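Local coordinates for protein flavin-containing monooxygenase (Allium sativum, PDB 6WPU) that binds FAD and, as an S-allyl-L-cysteine S-oxygenase of garlic, probably uses the flavin to add an oxygen atom to the sulfur of its substrate, at residues I28-A33 with I50-S55; A175-N180 with S333-P338. All coordinates share one frame; numbering follows the deposited sequence.

Contact 1 (I28-A33 with I50-S55); sequences IGAGAA and IFERGS. With FAD (flavin-adenine dinucleotide), chain B; SO4 (sulfate ion), chain G.
Glu-52 reaches toward Ala-30 of the glycine-rich turn 29-31, packing on it along the chain and holding the FAD ribose at its tip. Its CB lies 3.9 Å from Ala-30 CB, and CG, anti to the backbone N (chi1 170°), lies 4.2 Å from that same methyl. A bend at chi2 (53°) then turns CD to face ribose hydroxyls O3B and O2B. OE2 is met nearly end-on by Ala-30 N at 2.8 Å and also accepts a hydrogen bond from FAD O3B at 2.8 Å. OE1 accepts one from FAD O2B at 2.7 Å and, through its anti lone pair, another from Gly-54 N at 2.7 Å. Four bonds thus fix the carboxylate's rotation. With an alanine in place of Glu-52, both ribose hydroxyls and the Ala-30 amide are likely to lose this acceptor, and the ribose to be freer to shift. Alongside, Gly-29 N donates to Phe-51 O at 2.8 Å. A side chain on Gly-29 or Gly-31 would run into the cofactor, in keeping with a Rossmann-type GxGxxG turn. The contact joins the two strands of the beta-alpha-beta unit 24-28, 32-43 and 47-52, with strand 140-142 beside strand 47-52 and strand 144-151 against Ile-28 and Phe-51.

Contact 2 (A175-N180 with S333-P338); sequences AVVVCN and SFVGIP. With FAD (flavin-adenine dinucleotide), chain B.
Three backbone hydrogen bonds join Val-176 and Val-178 to Ser-333 and Val-335 in parallel pairing. Ser-333 N donates to Val-176 O at 3.1 Å. Val-178 N donates to Ser-333 O at 2.8 Å, nearly straight (173°), and Val-335 N to Val-178 O at 3.0 Å. Apolar contacts fill both faces. On one, Val-178 lies side by side with the Phe-334 ring, CB 3.6 Å from CD2, while its CG2 sits over a ring face; Phe-300 meets the same ring edge-to-face. On the other, Val-177 CG1, anti to its own backbone N (chi1 -173°), crosses to Val-335 CG2 at 3.5 Å. Farther along, Cys-179 SG rests against Val-335 CB at 3.9 Å. Methyls also pack on a hydroxyl, those of Val-177 flanking Ser-333 OG. Water makes a further link: one molecule bridges Val-176 O and Ser-333 OG, and another lies at the edge of the Phe-334 ring, near Val-178 O and Val-335 O. The chemistry is that of a buried sheet junction between strand 175-178 and edge strand 332-334, with helix 343-358 covering Ser-333 and Val-335: three main-chain N-H groups find carbonyls across it, and branched or aromatic side chains close the faces.

How the contacts relate
From the N terminus, contact 1 comes first: 28-33 runs from the end of strand 24-28 into helix 32-43, and the chain returns at 50-55, closing a short loop. Contact 2 opens well after that, at 175-180, and closes only at 333-338, a long loop that takes in the mixed sheet. The two therefore follow in series, neither nested nor crossed. In space they are neighbours, with centres about 12 Å apart, because strand 175-178 lies beside strand 24-28 in the same parallel sheet. Probable hydrogen bonds between Ile-28 and both Val-177 and Cys-179 join them, and Ala-33 packs on Val-335. Together they tie the nucleotide-binding turn to one of the sheet's outermost strands, 332-334, and both touch the FAD.

Contact 1 (I28-A33 with I50-S55)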
ATOM      1  N   ILE A  28      12.360  -9.671   2.320  1.00 31.95           N
ATOM      2  CA  ILE A  28      11.239 -10.456   1.826  1.00 33.46           C
ATOM      3  C   ILE A  28      10.377  -9.524   0.992  1.00 32.79           C
ATOM      4  O   ILE A  28       9.626  -8.714   1.541  1.00 28.86           O
ATOM      5  CB  ILE A  28      10.453 -11.100   2.968  1.00 33.60           C
ATOM      6  CG1 ILE A  28      11.398 -11.953   3.816  1.00 33.49           C
ATOM      7  CG2 ILE A  28       9.298 -11.952   2.414  1.00 32.05           C
ATOM      8  CD1 ILE A  28      10.725 -12.529   5.006  1.00 41.73           C
ATOM      9  N   GLY A  29      10.506  -9.630  -0.327  1.00 26.67           N
ATOM     10  CA  GLY A  29       9.706  -8.917  -1.317  1.00 27.83           C
ATOM     11  C   GLY A  29      10.574  -7.918  -2.066  1.00 34.26           C
ATOM     12  O   GLY A  29      11.468  -7.290  -1.487  1.00 33.55           O
ATOM     13  N   ALA A  30      10.331  -7.780  -3.370  1.00 31.50           N
ATOM     14  CA  ALA A  30      11.036  -6.794  -4.189  1.00 32.28           C
ATOM     15  C   ALA A  30      10.058  -5.870  -4.912  1.00 36.18           C
ATOM     16  O   ALA A  30      10.222  -5.556  -6.098  1.00 29.66           O
ATOM     17  CB  ALA A  30      11.970  -7.474  -5.187  1.00 30.92           C
ATOM     18  N   GLY A  31       9.005  -5.435  -4.208  1.00 35.67           N
ATOM     19  CA  GLY A  31       8.268  -4.255  -4.611  1.00 29.49           C
ATOM     20  C   GLY A  31       9.079  -3.025  -4.255  1.00 38.62           C
ATOM     21  O   GLY A  31      10.268  -3.107  -3.926  1.00 34.10           O
ATOM     22  N   ALA A  32       8.412  -1.865  -4.280  1.00 34.33           N
ATOM     23  CA  ALA A  32       9.105  -0.622  -3.970  1.00 34.43           C
ATOM     24  C   ALA A  32       9.770  -0.675  -2.597  1.00 34.64           C
ATOM     25  O   ALA A  32      10.891  -0.182  -2.428  1.00 34.11           O
ATOM     26  CB  ALA A  32       8.128   0.549  -4.050  1.00 35.69           C
ATOM     27  N   ALA A  33       9.092  -1.248  -1.599  1.00 31.06           N
ATOM     28  CA  ALA A  33       9.662  -1.309  -0.254  1.00 31.08           C
ATOM     29  C   ALA A  33      10.950  -2.125  -0.239  1.00 28.80           C
ATOM     30  O   ALA A  33      11.984  -1.661   0.250  1.00 34.08           O
ATOM     31  CB  ALA A  33       8.640  -1.903   0.714  1.00 26.14           C
ATOM     32  N   ILE A  50      17.761 -11.044  -1.250  1.00 31.37           N
ATOM     33  CA  ILE A  50      16.435 -10.526  -1.564  1.00 35.37           C
ATOM     34  C   ILE A  50      15.609 -11.655  -2.166  1.00 36.82           C
ATOM     35  O   ILE A  50      16.011 -12.257  -3.170  1.00 33.28           O
ATOM     36  CB  ILE A  50      16.516  -9.339  -2.533  1.00 36.86           C
ATOM     37  CG1 ILE A  50      17.586  -8.337  -2.065  1.00 36.90           C
ATOM     38  CG2 ILE A  50      15.142  -8.709  -2.686  1.00 36.37           C
ATOM     39  CD1 ILE A  50      18.107  -7.445  -3.180  1.00 38.62           C
ATOM     40  N   PHE A  51      14.454 -11.935  -1.571  1.00 31.88           N
ATOM     41  CA  PHE A  51      13.557 -12.972  -2.058  1.00 31.48           C
ATOM     42  C   PHE A  51      12.358 -12.311  -2.709  1.00 34.97           C
ATOM     43  O   PHE A  51      11.706 -11.464  -2.089  1.00 31.08           O
ATOM     44  CB  PHE A  51      13.089 -13.893  -0.922  1.00 27.68           C
ATOM     45  CG  PHE A  51      14.203 -14.586  -0.204  1.00 28.19           C
ATOM     46  CD1 PHE A  51      14.665 -15.832  -0.639  1.00 32.54           C
ATOM     47  CD2 PHE A  51      14.808 -13.985   0.889  1.00 30.11           C
ATOM     48  CE1 PHE A  51      15.717 -16.476   0.019  1.00 34.73           C
ATOM     49  CE2 PHE A  51      15.862 -14.610   1.564  1.00 30.75           C
ATOM     50  CZ  PHE A  51      16.315 -15.869   1.129  1.00 30.48           C
ATOM     51  N   GLU A  52      12.067 -12.687  -3.953  1.00 35.04           N
ATOM     52  CA  GLU A  52      10.880 -12.197  -4.651  1.00 32.32           C
ATOM     53  C   GLU A  52      10.109 -13.382  -5.218  1.00 32.64           C
ATOM     54  O   GLU A  52      10.656 -14.181  -5.990  1.00 29.62           O
ATOM     55  CB  GLU A  52      11.247 -11.214  -5.762  1.00 30.58           C
ATOM     56  CG  GLU A  52      10.079 -10.849  -6.689  1.00 33.42           C
ATOM     57  CD  GLU A  52       8.838 -10.354  -5.941  1.00 34.08           C
ATOM     58  OE1 GLU A  52       7.738 -10.916  -6.175  1.00 41.55           O
ATOM     59  OE2 GLU A  52       8.956  -9.404  -5.130  1.00 34.30           O
ATOM     60  N   ARG A  53       8.839 -13.488  -4.828  1.00 31.86           N
ATOM     61  CA  ARG A  53       7.998 -14.598  -5.268  1.00 37.98           C
ATOM     62  C   ARG A  53       7.722 -14.544  -6.774  1.00 34.50           C
ATOM     63  O   ARG A  53       7.705 -15.582  -7.441  1.00 36.24           O
ATOM     64  CB  ARG A  53       6.702 -14.576  -4.464  1.00 44.36           C
ATOM     65  CG  ARG A  53       5.521 -15.165  -5.155  1.00 60.32           C
ATOM     66  CD  ARG A  53       4.315 -14.277  -4.976  1.00 62.07           C
ATOM     67  NE  ARG A  53       4.413 -13.047  -5.766  1.00 71.39           N
ATOM     68  CZ  ARG A  53       4.142 -12.953  -7.069  1.00 63.09           C
ATOM     69  NH1 ARG A  53       4.265 -11.783  -7.689  1.00 55.25           N
ATOM     70  NH2 ARG A  53       3.763 -14.028  -7.750  1.00 61.92           N
ATOM     71  N   GLY A  54       7.523 -13.350  -7.332  1.00 32.34           N
ATOM     72  CA  GLY A  54       7.233 -13.214  -8.748  1.00 30.79           C
ATOM     73  C   GLY A  54       8.471 -13.299  -9.623  1.00 37.77           C
ATOM     74  O   GLY A  54       9.592 -13.542  -9.169  1.00 33.35           O
ATOM     75  N   SER A  55       8.255 -13.080 -10.920  1.00 40.21           N
ATOM     76  CA  SER A  55       9.311 -13.189 -11.916  1.00 42.87           C
ATOM     77  C   SER A  55       9.932 -11.847 -12.282  1.00 42.29           C
ATOM     78  O   SER A  55      10.964 -11.832 -12.962  1.00 39.61           O
ATOM     79  CB  SER A  55       8.775 -13.864 -13.182  1.00 46.49           C
ATOM     80  OG  SER A  55       7.660 -13.144 -13.667  1.00 53.66           O
TER
HETATM   81  PA  FAD B 501       4.066  -4.392  -2.947  1.00 31.96           P
HETATM   82  O1A FAD B 501       4.028  -3.483  -4.177  1.00 27.94           O
HETATM   83  O2A FAD B 501       2.942  -5.240  -2.622  1.00 25.37           O
HETATM   84  O5B FAD B 501       5.185  -5.408  -3.015  1.00 34.12           O
HETATM   85  C5B FAD B 501       5.398  -6.531  -2.168  1.00 31.17           C
HETATM   86  C4B FAD B 501       6.274  -7.590  -2.872  1.00 31.74           C
HETATM   87  O4B FAD B 501       6.623  -8.675  -2.057  1.00 30.96           O
HETATM   88  C3B FAD B 501       5.628  -8.155  -4.108  1.00 34.37           C
HETATM   89  O3B FAD B 501       6.485  -8.073  -5.200  1.00 34.74           O
HETATM   90  C2B FAD B 501       5.361  -9.580  -3.775  1.00 35.74           C
HETATM   91  O2B FAD B 501       5.421 -10.422  -4.870  1.00 32.34           O
HETATM   92  C1B FAD B 501       6.465  -9.855  -2.796  1.00 31.34           C
HETATM   93  N9A FAD B 501       6.175 -10.923  -1.866  1.00 32.86           N
HETATM   94  C8A FAD B 501       5.009 -11.053  -1.121  1.00 35.37           C
HETATM   95  N7A FAD B 501       5.075 -12.158  -0.367  1.00 33.29           N
HETATM   96  C5A FAD B 501       6.285 -12.814  -0.606  1.00 35.91           C
HETATM   97  C6A FAD B 501       6.876 -13.982  -0.130  1.00 30.52           C
HETATM   98  N6A FAD B 501       6.215 -14.816   0.845  1.00 29.53           N
HETATM   99  N1A FAD B 501       8.101 -14.333  -0.562  1.00 33.72           N
HETATM  100  C2A FAD B 501       8.770 -13.591  -1.482  1.00 30.90           C
HETATM  101  N3A FAD B 501       8.236 -12.450  -1.979  1.00 29.23           N
HETATM  102  C4A FAD B 501       7.005 -12.040  -1.565  1.00 31.42           C
HETATM  103  N1  FAD B 501       1.287   4.794  -3.977  1.00 31.60           N
HETATM  104  C2  FAD B 501       1.767   5.959  -4.674  1.00 35.09           C
HETATM  105  O2  FAD B 501       2.946   6.521  -4.329  1.00 44.49           O
HETATM  106  N3  FAD B 501       0.987   6.578  -5.625  1.00 42.76           N
HETATM  107  C4  FAD B 501      -0.231   6.040  -5.983  1.00 35.31           C
HETATM  108  O4  FAD B 501      -1.015   6.617  -6.928  1.00 40.92           O
HETATM  109  C4X FAD B 501      -0.655   4.723  -5.470  1.00 39.36           C
HETATM  110  N5  FAD B 501      -1.759   4.079  -6.014  1.00 37.80           N
HETATM  111  C5X FAD B 501      -2.112   2.820  -5.540  1.00 38.63           C
HETATM  112  C6  FAD B 501      -3.236   2.176  -6.080  1.00 35.07           C
HETATM  113  C7  FAD B 501      -3.578   0.911  -5.615  1.00 38.98           C
HETATM  114  C7M FAD B 501      -4.792   0.234  -6.193  1.00 35.51           C
HETATM  115  C8  FAD B 501      -2.822   0.290  -4.623  1.00 40.64           C
HETATM  116  C8M FAD B 501      -3.174  -1.065  -4.097  1.00 38.15           C
HETATM  117  C9  FAD B 501      -1.704   0.932  -4.080  1.00 34.96           C
HETATM  118  C9A FAD B 501      -1.349   2.193  -4.537  1.00 35.51           C
HETATM  119  N10 FAD B 501      -0.190   2.844  -3.992  1.00 33.75           N
HETATM  120  C10 FAD B 501       0.173   4.115  -4.460  1.00 31.05           C
HETATM  121  C1' FAD B 501       0.581   2.208  -2.912  1.00 38.84           C
HETATM  122  C2' FAD B 501       1.554   1.097  -3.244  1.00 42.88           C
HETATM  123  O2' FAD B 501       1.269   0.020  -2.451  1.00 56.56           O
HETATM  124  C3' FAD B 501       2.916   1.626  -2.854  1.00 44.39           C
HETATM  125  O3' FAD B 501       3.169   2.561  -3.830  1.00 53.07           O
HETATM  126  C4' FAD B 501       4.048   0.604  -2.851  1.00 43.47           C
HETATM  127  O4' FAD B 501       3.986  -0.086  -4.044  1.00 43.29           O
HETATM  128  C5' FAD B 501       4.098  -0.361  -1.662  1.00 39.46           C
HETATM  129  O5' FAD B 501       4.961  -1.361  -2.120  1.00 39.25           O
HETATM  130  P   FAD B 501       5.487  -2.657  -1.374  1.00 32.72           P
HETATM  131  O1P FAD B 501       6.947  -3.037  -1.827  1.00 35.17           O
HETATM  132  O2P FAD B 501       5.218  -2.372   0.158  1.00 29.17           O
HETATM  133  O3P FAD B 501       4.254  -3.719  -1.616  1.00 31.39           O
HETATM  134  S   SO4 G 506       4.520 -13.444 -11.632  0.73 71.50           S
HETATM  135  O1  SO4 G 506       3.387 -13.457 -12.558  0.73 79.90           O
HETATM  136  O2  SO4 G 506       4.035 -13.530 -10.254  0.73 65.33           O
HETATM  137  O3  SO4 G 506       5.285 -12.206 -11.795  0.73 76.31           O
HETATM  138  O4  SO4 G 506       5.381 -14.586 -11.925  0.73 72.68           O

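Contact 2 (A175-N180 with S333-P338)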
ATOM      1  N   ALA A 175      19.403 -10.789  10.410  1.00 33.18           N
ATOM      2  CA  ALA A 175      18.230  -9.932  10.505  1.00 32.77           C
ATOM      3  C   ALA A 175      17.350 -10.177   9.294  1.00 32.27           C
ATOM      4  O   ALA A 175      17.816 -10.601   8.233  1.00 33.54           O
ATOM      5  CB  ALA A 175      18.622  -8.446  10.607  1.00 32.37           C
ATOM      6  N   VAL A 176      16.059  -9.916   9.469  1.00 32.60           N
ATOM      7  CA  VAL A 176      15.066 -10.089   8.417  1.00 28.92           C
ATOM      8  C   VAL A 176      14.250  -8.807   8.328  1.00 33.44           C
ATOM      9  O   VAL A 176      13.737  -8.329   9.348  1.00 33.73           O
ATOM     10  CB  VAL A 176      14.144 -11.288   8.705  1.00 34.75           C
ATOM     11  CG1 VAL A 176      12.984 -11.342   7.680  1.00 28.99           C
ATOM     12  CG2 VAL A 176      14.932 -12.578   8.696  1.00 31.59           C
ATOM     13  N   VAL A 177      14.129  -8.248   7.123  1.00 30.37           N
ATOM     14  CA  VAL A 177      13.257  -7.105   6.880  1.00 28.41           C
ATOM     15  C   VAL A 177      12.078  -7.573   6.033  1.00 27.15           C
ATOM     16  O   VAL A 177      12.264  -8.035   4.899  1.00 36.47           O
ATOM     17  CB  VAL A 177      13.988  -5.945   6.191  1.00 28.37           C
ATOM     18  CG1 VAL A 177      13.073  -4.743   6.143  1.00 27.63           C
ATOM     19  CG2 VAL A 177      15.309  -5.604   6.899  1.00 27.74           C
ATOM     20  N   VAL A 178      10.869  -7.428   6.563  1.00 27.21           N
ATOM     21  CA  VAL A 178       9.656  -7.891   5.882  1.00 28.24           C
ATOM     22  C   VAL A 178       9.112  -6.757   5.020  1.00 31.60           C
ATOM     23  O   VAL A 178       8.734  -5.699   5.537  1.00 28.98           O
ATOM     24  CB  VAL A 178       8.600  -8.373   6.888  1.00 29.27           C
ATOM     25  CG1 VAL A 178       7.301  -8.790   6.166  1.00 27.24           C
ATOM     26  CG2 VAL A 178       9.144  -9.542   7.708  1.00 26.77           C
ATOM     27  N   CYS A 179       9.082  -6.974   3.699  1.00 27.54           N
ATOM     28  CA  CYS A 179       8.658  -5.967   2.723  1.00 28.90           C
ATOM     29  C   CYS A 179       7.595  -6.533   1.780  1.00 29.98           C
ATOM     30  O   CYS A 179       7.648  -6.325   0.561  1.00 30.47           O
ATOM     31  CB  CYS A 179       9.850  -5.466   1.915  1.00 32.46           C
ATOM     32  SG  CYS A 179      11.192  -4.755   2.889  1.00 32.83           S
ATOM     33  N   ASN A 180       6.629  -7.273   2.314  1.00 27.46           N
ATOM     34  CA  ASN A 180       5.780  -8.099   1.466  1.00 29.07           C
ATOM     35  C   ASN A 180       4.507  -7.391   1.013  1.00 27.94           C
ATOM     36  O   ASN A 180       3.696  -8.007   0.306  1.00 29.00           O
ATOM     37  CB  ASN A 180       5.416  -9.413   2.178  1.00 30.02           C
ATOM     38  CG  ASN A 180       4.474  -9.201   3.360  1.00 34.14           C
ATOM     39  OD1 ASN A 180       4.681  -8.316   4.185  1.00 32.17           O
ATOM     40  ND2 ASN A 180       3.412 -10.001   3.419  1.00 33.42           N
ATOM     41  N   SER A 333      12.262  -6.611  11.419  1.00 31.46           N
ATOM     42  CA  SER A 333      11.662  -5.305  11.175  1.00 31.42           C
ATOM     43  C   SER A 333      10.721  -5.382   9.973  1.00 33.33           C
ATOM     44  O   SER A 333      10.777  -6.323   9.166  1.00 29.71           O
ATOM     45  CB  SER A 333      12.738  -4.246  10.945  1.00 32.23           C
ATOM     46  OG  SER A 333      13.503  -4.567   9.798  1.00 34.13           O
ATOM     47  N   PHE A 334       9.854  -4.371   9.864  1.00 30.86           N
ATOM     48  CA  PHE A 334       8.852  -4.290   8.800  1.00 31.61           C
ATOM     49  C   PHE A 334       8.966  -2.947   8.097  1.00 33.10           C
ATOM     50  O   PHE A 334       8.992  -1.905   8.761  1.00 31.21           O
ATOM     51  CB  PHE A 334       7.424  -4.449   9.355  1.00 30.46           C
ATOM     52  CG  PHE A 334       7.142  -5.799   9.954  1.00 29.74           C
ATOM     53  CD1 PHE A 334       7.612  -6.117  11.220  1.00 32.73           C
ATOM     54  CD2 PHE A 334       6.398  -6.739   9.257  1.00 33.84           C
ATOM     55  CE1 PHE A 334       7.356  -7.364  11.782  1.00 35.19           C
ATOM     56  CE2 PHE A 334       6.127  -7.991   9.811  1.00 34.11           C
ATOM     57  CZ  PHE A 334       6.612  -8.301  11.076  1.00 35.09           C
ATOM     58  N   VAL A 335       9.004  -2.962   6.760  1.00 30.99           N
ATOM     59  CA  VAL A 335       9.005  -1.730   5.970  1.00 33.77           C
ATOM     60  C   VAL A 335       7.664  -1.611   5.245  1.00 32.75           C
ATOM     61  O   VAL A 335       7.201  -2.566   4.612  1.00 29.98           O
ATOM     62  CB  VAL A 335      10.181  -1.681   4.978  1.00 30.22           C
ATOM     63  CG1 VAL A 335      10.069  -0.451   4.068  1.00 26.14           C
ATOM     64  CG2 VAL A 335      11.502  -1.604   5.727  1.00 29.07           C
ATOM     65  N   GLY A 336       7.036  -0.444   5.352  1.00 29.73           N
ATOM     66  CA  GLY A 336       5.834  -0.166   4.585  1.00 31.97           C
ATOM     67  C   GLY A 336       4.525  -0.546   5.247  1.00 32.20           C
ATOM     68  O   GLY A 336       3.511  -0.660   4.549  1.00 35.83           O
ATOM     69  N   ILE A 337       4.521  -0.765   6.567  1.00 35.91           N
ATOM     70  CA  ILE A 337       3.264  -1.004   7.283  1.00 35.80           C
ATOM     71  C   ILE A 337       2.304   0.184   7.203  1.00 34.57           C
ATOM     72  O   ILE A 337       1.108  -0.035   6.968  1.00 33.37           O
ATOM     73  CB  ILE A 337       3.554  -1.412   8.741  1.00 35.49           C
ATOM     74  CG1 ILE A 337       4.298  -2.762   8.823  1.00 35.42           C
ATOM     75  CG2 ILE A 337       2.269  -1.447   9.552  1.00 34.90           C
ATOM     76  CD1 ILE A 337       3.535  -3.921   8.278  1.00 34.04           C
ATOM     77  N   PRO A 338       2.733   1.433   7.425  1.00 35.34           N
ATOM     78  CA  PRO A 338       1.755   2.531   7.520  1.00 32.70           C
ATOM     79  C   PRO A 338       0.944   2.708   6.243  1.00 39.61           C
ATOM     80  O   PRO A 338       1.353   2.311   5.153  1.00 37.41           O
ATOM     81  CB  PRO A 338       2.629   3.760   7.799  1.00 33.28           C
ATOM     82  CG  PRO A 338       3.868   3.181   8.494  1.00 33.99           C
ATOM     83  CD  PRO A 338       4.098   1.889   7.768  1.00 33.05           C
TER
HETATM   84  PA  FAD B 501       4.066  -4.392  -2.947  1.00 31.96           P
HETATM   85  O1A FAD B 501       4.028  -3.483  -4.177  1.00 27.94           O
HETATM   86  O2A FAD B 501       2.942  -5.240  -2.622  1.00 25.37           O
HETATM   87  O5B FAD B 501       5.185  -5.408  -3.015  1.00 34.12           O
HETATM   88  C5B FAD B 501       5.398  -6.531  -2.168  1.00 31.17           C
HETATM   89  C4B FAD B 501       6.274  -7.590  -2.872  1.00 31.74           C
HETATM   90  O4B FAD B 501       6.623  -8.675  -2.057  1.00 30.96           O
HETATM   91  C3B FAD B 501       5.628  -8.155  -4.108  1.00 34.37           C
HETATM   92  O3B FAD B 501       6.485  -8.073  -5.200  1.00 34.74           O
HETATM   93  C2B FAD B 501       5.361  -9.580  -3.775  1.00 35.74           C
HETATM   94  O2B FAD B 501       5.421 -10.422  -4.870  1.00 32.34           O
HETATM   95  C1B FAD B 501       6.465  -9.855  -2.796  1.00 31.34           C
HETATM   96  N9A FAD B 501       6.175 -10.923  -1.866  1.00 32.86           N
HETATM   97  C8A FAD B 501       5.009 -11.053  -1.121  1.00 35.37           C
HETATM   98  N7A FAD B 501       5.075 -12.158  -0.367  1.00 33.29           N
HETATM   99  C5A FAD B 501       6.285 -12.814  -0.606  1.00 35.91           C
HETATM  100  C6A FAD B 501       6.876 -13.982  -0.130  1.00 30.52           C
HETATM  101  N6A FAD B 501       6.215 -14.816   0.845  1.00 29.53           N
HETATM  102  N1A FAD B 501       8.101 -14.333  -0.562  1.00 33.72           N
HETATM  103  C2A FAD B 501       8.770 -13.591  -1.482  1.00 30.90           C
HETATM  104  N3A FAD B 501       8.236 -12.450  -1.979  1.00 29.23           N
HETATM  105  C4A FAD B 501       7.005 -12.040  -1.565  1.00 31.42           C
HETATM  106  N1  FAD B 501       1.287   4.794  -3.977  1.00 31.60           N
HETATM  107  C2  FAD B 501       1.767   5.959  -4.674  1.00 35.09           C
HETATM  108  O2  FAD B 501       2.946   6.521  -4.329  1.00 44.49           O
HETATM  109  N3  FAD B 501       0.987   6.578  -5.625  1.00 42.76           N
HETATM  110  C4  FAD B 501      -0.231   6.040  -5.983  1.00 35.31           C
HETATM  111  O4  FAD B 501      -1.015   6.617  -6.928  1.00 40.92           O
HETATM  112  C4X FAD B 501      -0.655   4.723  -5.470  1.00 39.36           C
HETATM  113  N5  FAD B 501      -1.759   4.079  -6.014  1.00 37.80           N
HETATM  114  C5X FAD B 501      -2.112   2.820  -5.540  1.00 38.63           C
HETATM  115  C6  FAD B 501      -3.236   2.176  -6.080  1.00 35.07           C
HETATM  116  C7  FAD B 501      -3.578   0.911  -5.615  1.00 38.98           C
HETATM  117  C7M FAD B 501      -4.792   0.234  -6.193  1.00 35.51           C
HETATM  118  C8  FAD B 501      -2.822   0.290  -4.623  1.00 40.64           C
HETATM  119  C8M FAD B 501      -3.174  -1.065  -4.097  1.00 38.15           C
HETATM  120  C9  FAD B 501      -1.704   0.932  -4.080  1.00 34.96           C
HETATM  121  C9A FAD B 501      -1.349   2.193  -4.537  1.00 35.51           C
HETATM  122  N10 FAD B 501      -0.190   2.844  -3.992  1.00 33.75           N
HETATM  123  C10 FAD B 501       0.173   4.115  -4.460  1.00 31.05           C
HETATM  124  C1' FAD B 501       0.581   2.208  -2.912  1.00 38.84           C
HETATM  125  C2' FAD B 501       1.554   1.097  -3.244  1.00 42.88           C
HETATM  126  O2' FAD B 501       1.269   0.020  -2.451  1.00 56.56           O
HETATM  127  C3' FAD B 501       2.916   1.626  -2.854  1.00 44.39           C
HETATM  128  O3' FAD B 501       3.169   2.561  -3.830  1.00 53.07           O
HETATM  129  C4' FAD B 501       4.048   0.604  -2.851  1.00 43.47           C
HETATM  130  O4' FAD B 501       3.986  -0.086  -4.044  1.00 43.29           O
HETATM  131  C5' FAD B 501       4.098  -0.361  -1.662  1.00 39.46           C
HETATM  132  O5' FAD B 501       4.961  -1.361  -2.120  1.00 39.25           O
HETATM  133  P   FAD B 501       5.487  -2.657  -1.374  1.00 32.72           P
HETATM  134  O1P FAD B 501       6.947  -3.037  -1.827  1.00 35.17           O
HETATM  135  O2P FAD B 501       5.218  -2.372   0.158  1.00 29.17           O
HETATM  136  O3P FAD B 501       4.254  -3.719  -1.616  1.00 31.39           O
HETATM  137  O   HOH W   1      15.516  -6.186  10.849  1.00 32.29           O
HETATM  138  O   HOH W   2       6.059  -4.957   6.020  1.00 33.26           O